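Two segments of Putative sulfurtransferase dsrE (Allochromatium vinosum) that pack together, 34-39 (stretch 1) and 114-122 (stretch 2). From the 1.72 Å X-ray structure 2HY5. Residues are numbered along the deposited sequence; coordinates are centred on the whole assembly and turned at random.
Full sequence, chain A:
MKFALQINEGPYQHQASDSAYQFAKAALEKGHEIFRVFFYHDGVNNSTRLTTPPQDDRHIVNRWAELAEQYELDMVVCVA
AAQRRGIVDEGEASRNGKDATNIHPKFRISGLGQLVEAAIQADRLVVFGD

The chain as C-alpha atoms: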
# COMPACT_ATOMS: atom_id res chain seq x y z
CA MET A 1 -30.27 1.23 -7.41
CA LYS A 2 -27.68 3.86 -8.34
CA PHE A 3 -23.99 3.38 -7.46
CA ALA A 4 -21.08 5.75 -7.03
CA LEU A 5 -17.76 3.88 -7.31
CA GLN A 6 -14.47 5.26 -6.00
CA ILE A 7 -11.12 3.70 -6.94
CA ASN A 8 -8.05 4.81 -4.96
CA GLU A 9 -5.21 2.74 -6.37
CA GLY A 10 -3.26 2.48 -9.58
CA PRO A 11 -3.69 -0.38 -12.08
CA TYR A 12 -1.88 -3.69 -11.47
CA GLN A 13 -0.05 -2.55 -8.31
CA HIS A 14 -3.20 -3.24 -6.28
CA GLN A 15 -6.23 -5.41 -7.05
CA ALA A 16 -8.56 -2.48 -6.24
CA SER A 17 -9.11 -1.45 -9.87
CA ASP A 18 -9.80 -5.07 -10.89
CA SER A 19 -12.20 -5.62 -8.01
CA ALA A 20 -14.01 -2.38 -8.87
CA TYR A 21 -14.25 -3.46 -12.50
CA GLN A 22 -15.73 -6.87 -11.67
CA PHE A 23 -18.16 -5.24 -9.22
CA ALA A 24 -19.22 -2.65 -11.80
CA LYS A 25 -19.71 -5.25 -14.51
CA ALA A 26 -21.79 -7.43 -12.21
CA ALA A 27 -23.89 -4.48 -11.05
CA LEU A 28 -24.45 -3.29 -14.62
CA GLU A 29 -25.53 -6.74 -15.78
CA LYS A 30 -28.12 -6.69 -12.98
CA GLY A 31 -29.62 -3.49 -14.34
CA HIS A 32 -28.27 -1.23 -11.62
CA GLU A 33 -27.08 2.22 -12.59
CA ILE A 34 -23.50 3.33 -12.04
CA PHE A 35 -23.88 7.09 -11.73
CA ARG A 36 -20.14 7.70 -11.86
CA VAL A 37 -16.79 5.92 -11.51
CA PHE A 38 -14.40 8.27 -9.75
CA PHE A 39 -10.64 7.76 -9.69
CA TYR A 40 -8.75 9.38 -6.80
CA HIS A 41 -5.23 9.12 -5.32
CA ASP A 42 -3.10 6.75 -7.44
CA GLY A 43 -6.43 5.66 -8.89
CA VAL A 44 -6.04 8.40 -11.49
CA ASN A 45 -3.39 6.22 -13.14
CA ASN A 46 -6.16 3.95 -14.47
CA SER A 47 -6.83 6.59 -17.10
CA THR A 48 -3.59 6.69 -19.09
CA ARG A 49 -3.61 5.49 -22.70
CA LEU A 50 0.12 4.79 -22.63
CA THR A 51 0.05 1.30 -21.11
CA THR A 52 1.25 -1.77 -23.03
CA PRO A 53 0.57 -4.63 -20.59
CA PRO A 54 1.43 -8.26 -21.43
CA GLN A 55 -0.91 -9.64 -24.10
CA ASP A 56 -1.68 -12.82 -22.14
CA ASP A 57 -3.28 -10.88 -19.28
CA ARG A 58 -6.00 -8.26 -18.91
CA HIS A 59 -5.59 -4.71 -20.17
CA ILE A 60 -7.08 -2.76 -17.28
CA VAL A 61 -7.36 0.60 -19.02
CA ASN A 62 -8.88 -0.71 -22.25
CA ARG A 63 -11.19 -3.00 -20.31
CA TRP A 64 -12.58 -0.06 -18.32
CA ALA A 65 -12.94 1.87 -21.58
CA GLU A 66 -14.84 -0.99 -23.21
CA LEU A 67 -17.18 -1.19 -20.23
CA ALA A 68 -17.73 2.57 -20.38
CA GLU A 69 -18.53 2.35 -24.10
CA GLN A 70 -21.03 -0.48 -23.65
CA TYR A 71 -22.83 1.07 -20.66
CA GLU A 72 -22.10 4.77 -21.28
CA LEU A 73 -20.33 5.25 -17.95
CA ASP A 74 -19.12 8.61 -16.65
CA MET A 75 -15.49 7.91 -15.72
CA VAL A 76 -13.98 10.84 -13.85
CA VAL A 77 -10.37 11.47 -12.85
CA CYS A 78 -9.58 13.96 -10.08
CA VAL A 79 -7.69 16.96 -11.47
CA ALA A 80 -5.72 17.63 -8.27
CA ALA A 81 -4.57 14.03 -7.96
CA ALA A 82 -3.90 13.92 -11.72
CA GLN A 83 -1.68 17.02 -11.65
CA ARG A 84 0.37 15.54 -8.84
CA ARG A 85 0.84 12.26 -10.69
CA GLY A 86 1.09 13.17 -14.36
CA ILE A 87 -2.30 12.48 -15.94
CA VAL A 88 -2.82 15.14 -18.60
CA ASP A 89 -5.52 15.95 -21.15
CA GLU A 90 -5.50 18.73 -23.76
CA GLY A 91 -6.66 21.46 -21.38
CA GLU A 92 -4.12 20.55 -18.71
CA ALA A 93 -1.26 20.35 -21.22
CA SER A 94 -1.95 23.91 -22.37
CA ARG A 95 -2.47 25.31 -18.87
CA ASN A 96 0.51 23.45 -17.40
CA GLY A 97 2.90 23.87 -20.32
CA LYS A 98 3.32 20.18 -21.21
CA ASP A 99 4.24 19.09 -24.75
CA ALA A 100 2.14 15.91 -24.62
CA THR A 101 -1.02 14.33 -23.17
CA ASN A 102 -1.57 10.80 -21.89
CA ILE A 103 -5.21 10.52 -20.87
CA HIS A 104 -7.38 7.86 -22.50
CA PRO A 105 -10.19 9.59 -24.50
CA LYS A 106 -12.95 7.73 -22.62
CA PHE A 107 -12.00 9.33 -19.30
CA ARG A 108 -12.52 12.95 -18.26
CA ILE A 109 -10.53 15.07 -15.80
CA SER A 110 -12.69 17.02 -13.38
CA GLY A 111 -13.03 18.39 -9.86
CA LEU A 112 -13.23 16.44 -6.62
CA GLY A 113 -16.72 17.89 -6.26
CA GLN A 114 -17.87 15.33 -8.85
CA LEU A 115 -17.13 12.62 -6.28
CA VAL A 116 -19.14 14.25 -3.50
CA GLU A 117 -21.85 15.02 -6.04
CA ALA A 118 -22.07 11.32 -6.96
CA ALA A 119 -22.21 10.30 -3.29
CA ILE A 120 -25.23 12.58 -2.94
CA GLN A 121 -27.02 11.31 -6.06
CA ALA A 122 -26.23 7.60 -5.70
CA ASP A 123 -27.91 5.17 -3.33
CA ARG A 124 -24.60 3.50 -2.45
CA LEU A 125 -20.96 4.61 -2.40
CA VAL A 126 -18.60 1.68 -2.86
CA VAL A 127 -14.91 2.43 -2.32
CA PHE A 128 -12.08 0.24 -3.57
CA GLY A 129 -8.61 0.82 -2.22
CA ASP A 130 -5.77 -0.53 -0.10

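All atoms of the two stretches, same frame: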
# COMPACT_ATOMS: atom_id res chain seq x y z
N ILE A 34 -24.75 2.88 -12.63
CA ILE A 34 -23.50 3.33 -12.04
C ILE A 34 -23.48 4.80 -12.45
O ILE A 34 -23.22 5.13 -13.61
CB ILE A 34 -22.28 2.58 -12.61
CG1 ILE A 34 -22.30 1.13 -12.11
CG2 ILE A 34 -20.98 3.27 -12.18
CD1 ILE A 34 -21.13 0.30 -12.57
N PHE A 35 -23.81 5.66 -11.50
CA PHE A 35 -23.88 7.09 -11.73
C PHE A 35 -22.54 7.70 -12.13
O PHE A 35 -22.49 8.63 -12.94
CB PHE A 35 -24.41 7.78 -10.47
CG PHE A 35 -24.62 9.26 -10.63
CD1 PHE A 35 -25.74 9.75 -11.28
CD2 PHE A 35 -23.68 10.16 -10.13
CE1 PHE A 35 -25.94 11.12 -11.43
CE2 PHE A 35 -23.86 11.53 -10.28
CZ PHE A 35 -24.99 12.01 -10.93
N ARG A 36 -21.46 7.18 -11.55
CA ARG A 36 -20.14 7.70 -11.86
C ARG A 36 -19.06 6.81 -11.26
O ARG A 36 -19.25 6.22 -10.19
CB ARG A 36 -20.01 9.12 -11.30
CG ARG A 36 -18.65 9.81 -11.50
CD ARG A 36 -18.78 11.30 -11.17
NE ARG A 36 -19.72 11.93 -12.08
CZ ARG A 36 -20.60 12.87 -11.75
NH1 ARG A 36 -20.68 13.32 -10.51
NH2 ARG A 36 -21.43 13.34 -12.67
N VAL A 37 -17.94 6.69 -11.97
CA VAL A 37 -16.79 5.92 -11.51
C VAL A 37 -15.76 7.02 -11.31
O VAL A 37 -15.36 7.69 -12.26
CB VAL A 37 -16.28 4.94 -12.58
CG1 VAL A 37 -15.11 4.14 -12.04
CG2 VAL A 37 -17.40 4.00 -13.00
N PHE A 38 -15.35 7.22 -10.06
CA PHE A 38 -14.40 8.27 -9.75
C PHE A 38 -13.04 7.74 -9.32
O PHE A 38 -12.95 6.93 -8.41
CB PHE A 38 -14.99 9.16 -8.65
CG PHE A 38 -14.25 10.45 -8.45
CD1 PHE A 38 -13.10 10.50 -7.68
CD2 PHE A 38 -14.70 11.61 -9.07
CE1 PHE A 38 -12.39 11.69 -7.53
CE2 PHE A 38 -14.00 12.81 -8.93
CZ PHE A 38 -12.85 12.85 -8.15
N PHE A 39 -11.99 8.19 -10.00
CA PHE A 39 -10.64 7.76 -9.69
C PHE A 39 -9.92 8.84 -8.88
O PHE A 39 -9.82 9.99 -9.31
CB PHE A 39 -9.87 7.45 -10.97
CG PHE A 39 -10.48 6.35 -11.79
CD1 PHE A 39 -11.48 6.63 -12.72
CD2 PHE A 39 -10.10 5.03 -11.60
CE1 PHE A 39 -12.07 5.60 -13.46
CE2 PHE A 39 -10.69 4.00 -12.33
CZ PHE A 39 -11.68 4.29 -13.26
N GLN A 114 -17.10 16.32 -8.08
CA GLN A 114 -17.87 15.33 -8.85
C GLN A 114 -18.01 14.05 -8.04
O GLN A 114 -18.95 13.27 -8.25
CB GLN A 114 -17.18 15.03 -10.19
CG GLN A 114 -17.07 16.23 -11.13
CD GLN A 114 -18.43 16.79 -11.51
OE1 GLN A 114 -19.20 16.14 -12.24
NE2 GLN A 114 -18.74 17.98 -11.03
N LEU A 115 -17.08 13.81 -7.12
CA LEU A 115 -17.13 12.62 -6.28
C LEU A 115 -18.22 12.82 -5.22
O LEU A 115 -19.09 11.97 -5.04
CB LEU A 115 -15.79 12.39 -5.58
CG LEU A 115 -15.80 11.30 -4.49
CD1 LEU A 115 -16.13 9.96 -5.11
CD2 LEU A 115 -14.44 11.26 -3.80
N VAL A 116 -18.16 13.95 -4.53
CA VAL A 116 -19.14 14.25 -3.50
C VAL A 116 -20.53 14.30 -4.14
O VAL A 116 -21.50 13.79 -3.58
CB VAL A 116 -18.84 15.60 -2.82
CG1 VAL A 116 -19.90 15.91 -1.78
CG2 VAL A 116 -17.45 15.54 -2.18
N GLU A 117 -20.60 14.90 -5.31
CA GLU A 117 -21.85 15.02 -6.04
C GLU A 117 -22.46 13.63 -6.29
O GLU A 117 -23.66 13.44 -6.11
CB GLU A 117 -21.60 15.73 -7.37
CG GLU A 117 -22.68 16.72 -7.75
CD GLU A 117 -23.99 16.05 -8.11
OE1 GLU A 117 -25.05 16.55 -7.68
OE2 GLU A 117 -23.95 15.04 -8.83
N ALA A 118 -21.62 12.68 -6.68
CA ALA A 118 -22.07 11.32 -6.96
C ALA A 118 -22.54 10.63 -5.68
O ALA A 118 -23.51 9.86 -5.71
CB ALA A 118 -20.95 10.50 -7.62
N ALA A 119 -21.85 10.89 -4.58
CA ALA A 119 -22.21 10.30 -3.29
C ALA A 119 -23.59 10.78 -2.88
O ALA A 119 -24.35 10.06 -2.22
CB ALA A 119 -21.18 10.68 -2.22
N ILE A 120 -23.93 12.00 -3.27
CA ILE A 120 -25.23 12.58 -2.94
C ILE A 120 -26.33 11.98 -3.82
O ILE A 120 -27.41 11.65 -3.33
CB ILE A 120 -25.23 14.11 -3.13
CG1 ILE A 120 -24.26 14.75 -2.13
CG2 ILE A 120 -26.64 14.66 -2.96
CD1 ILE A 120 -24.16 16.26 -2.25
N GLN A 121 -26.04 11.84 -5.11
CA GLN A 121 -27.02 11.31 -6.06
C GLN A 121 -27.22 9.80 -6.02
O GLN A 121 -28.33 9.32 -6.23
CB GLN A 121 -26.64 11.72 -7.48
CG GLN A 121 -26.58 13.22 -7.72
CD GLN A 121 -27.90 13.90 -7.42
OE1 GLN A 121 -28.96 13.43 -7.84
NE2 GLN A 121 -27.85 15.04 -6.72
N ALA A 122 -26.15 9.06 -5.74
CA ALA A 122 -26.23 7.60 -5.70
C ALA A 122 -26.83 7.05 -4.41
O ALA A 122 -26.83 7.71 -3.37
CB ALA A 122 -24.86 7.00 -5.93
O HOH W 1 -22.77 15.41 -11.45

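Three side chains of the strand, Arg36, Phe35 and Phe38, make up the whole of the strand's share of this contact, and they follow two rules for meeting a helix that runs roughly antiparallel to it, at 151°: a guanidinium that binds the helix backbone, and ring faces set against methylenes. The pattern is not a plain alternation. Phe35 and Arg36 both direct CA-to-CB toward the helix, and the break in alternation coincides with helix-like phi/psi of -63/-36 at Phe35; Ile34, Val37 and Phe39 point away.

Arg36 has marginally the most surface covered, the three being nearly equal. Its chain lies extended through chi1 and chi2, both t, then turns at chi3 (m) so that NH1 donates a hydrogen bond to the backbone oxygen Gln114 O at 2.8 Å. Gln114 O also accepts the helical bond from Ala118 N at 3.2 Å, so the guanidinium shares an acceptor already in use within the helix. Gln114 OE1 lies over one face of the guanidinium, 3.6 Å from Arg36 CZ. Glu117 OE2 is at the edge, but its 4.1 Å from Arg36 NH1 is too long for a salt bridge; a water spans the charges instead, accepting from Arg36 NH2 at 2.8 Å and donating to Glu117 OE2 at 2.9 Å.

The two phenylalanines each offer a ring face to a methylene. Leu115 CB sits 3.6 Å from the centroid of the Phe38 ring and only 5° off its normal, a nearly ideal CH-pi contact, while Gln114 CB approaches the ring edge, 4.1 Å from Phe38 CE2. Phe35 repeats the motif with Gln121 CB, 3.9 Å from its ring centroid and 14° off the normal, and its edge meets Ala118, with Phe35 CD2 3.7 Å from Ala118 CB. Beyond the ring, the end of Gln121 leads away from the strand, and Gln121 NE2 makes a weak hydrogen bond to Glu117 OE1 at 3.3 Å.

Ala118 points its CB at the strand, 4.0 Å from Arg36 CB, where the backbones come within 6.4 Å from Arg36 CA to Ala118 CA.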